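Glutaredoxin (Methanosarcina mazei, PDB 3NZN) probably acts as a thiol-disulfide oxidoreductase of the thioredoxin superfamily, passing electrons through a pair of redox-active cysteines. Local coordinates at residues K87-V90 with K95-R98. Sequence-based numbering, arbitrary orientation.
Sequences KAIV and KEIR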
# COMPACT_ATOMS: atom_id res chain seq x y z
N LYS A 87 9.31 -18.01 -12.92
CA LYS A 87 9.40 -16.91 -13.86
C LYS A 87 8.40 -15.86 -13.40
O LYS A 87 7.22 -16.11 -13.23
CB LYS A 87 9.06 -17.39 -15.23
CG LYS A 87 8.95 -16.32 -16.22
CD LYS A 87 10.17 -15.61 -16.68
CE LYS A 87 9.92 -14.92 -18.06
NZ LYS A 87 11.10 -14.07 -18.40
N ALA A 88 8.90 -14.66 -13.15
CA ALA A 88 8.05 -13.52 -12.78
C ALA A 88 7.92 -12.53 -13.99
O ALA A 88 8.93 -12.15 -14.59
CB ALA A 88 8.62 -12.80 -11.58
N ILE A 89 6.71 -12.14 -14.30
CA ILE A 89 6.46 -11.19 -15.36
C ILE A 89 5.77 -9.99 -14.74
O ILE A 89 4.73 -10.11 -14.05
CB ILE A 89 5.56 -11.77 -16.47
CG1 ILE A 89 6.29 -13.03 -17.02
CG2 ILE A 89 5.31 -10.73 -17.50
CD1 ILE A 89 5.40 -13.83 -18.01
N VAL A 90 6.41 -8.83 -14.89
CA VAL A 90 5.94 -7.57 -14.28
C VAL A 90 5.29 -6.78 -15.38
O VAL A 90 5.90 -6.47 -16.37
CB VAL A 90 7.09 -6.90 -13.64
CG1 VAL A 90 6.60 -5.52 -13.05
CG2 VAL A 90 7.69 -7.73 -12.50
N LYS A 95 2.96 -11.09 -25.18
CA LYS A 95 3.73 -12.14 -25.80
C LYS A 95 4.52 -12.98 -24.75
O LYS A 95 4.55 -14.20 -24.79
CB LYS A 95 4.65 -11.56 -26.85
CG LYS A 95 5.49 -12.63 -27.56
CD LYS A 95 6.36 -12.02 -28.68
CE LYS A 95 7.20 -12.96 -29.42
NZ LYS A 95 7.93 -12.11 -30.48
N GLU A 96 5.13 -12.29 -23.80
CA GLU A 96 5.89 -12.98 -22.80
C GLU A 96 5.04 -13.90 -21.96
O GLU A 96 5.46 -15.01 -21.61
CB GLU A 96 6.68 -11.96 -21.93
CG GLU A 96 7.63 -12.63 -21.00
CD GLU A 96 8.42 -11.64 -20.14
OE1 GLU A 96 8.34 -10.44 -20.37
OE2 GLU A 96 9.12 -12.08 -19.24
N ILE A 97 3.85 -13.45 -21.58
CA ILE A 97 2.97 -14.26 -20.80
C ILE A 97 2.56 -15.50 -21.58
O ILE A 97 2.66 -16.61 -21.09
CB ILE A 97 1.73 -13.49 -20.35
CG1 ILE A 97 2.15 -12.42 -19.30
CG2 ILE A 97 0.71 -14.36 -19.77
CD1 ILE A 97 1.05 -11.34 -19.05
N ARG A 98 2.05 -15.31 -22.84
CA ARG A 98 1.60 -16.47 -23.61
C ARG A 98 2.74 -17.43 -23.90
O ARG A 98 2.55 -18.66 -23.79
CB ARG A 98 0.80 -16.08 -24.81
CG ARG A 98 1.53 -15.37 -25.94
CD ARG A 98 2.09 -16.37 -26.99
NE ARG A 98 2.61 -15.62 -28.07
CZ ARG A 98 3.20 -16.14 -29.13
NH1 ARG A 98 3.49 -17.39 -29.16
NH2 ARG A 98 3.59 -15.33 -30.11
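The carboxylate of E96 receives a charged hydrogen bond from K87, with NZ 2.9 Å from OE2. The ammonium comes in on the anti side of this oxygen, 23° out of the carboxylate plane, and CE of K87 follows closely behind it. A bend at chi2 (72°) turns the outer part of the K87 chain toward the helix and puts NZ beside OE2. The other carboxylate oxygen, OE1, forms a salt bridge with K93, and this second lysine probably helps to hold the group in its negatively charged form. The extended E96 side chain meets I89 from the opposite direction, its CG 3.9 Å from I89 CD1. Farther out, OE2 stands 3.7 Å from I89 CG1. In this thioredoxin-type fold the contact joins the outermost strand 87-90, which pairs antiparallel with strand 77-83 through I89 and T81, to the C-terminal helix 94-100. An alanine in place of E96 would probably leave the ammonium of K87 without its mate across the contact and take away the cover that the E96 chain gives to CG1 and CD1 of I89. Next to the charged pair, I89 CD1 reaches the helix backbone, 3.7 Å from I97 CA, and also packs against I97 CG1. I89 CG2 lies 4.0 Å from that same methylene of I97, whose side chain also touches T38, L41 and L42 of helix 33-45.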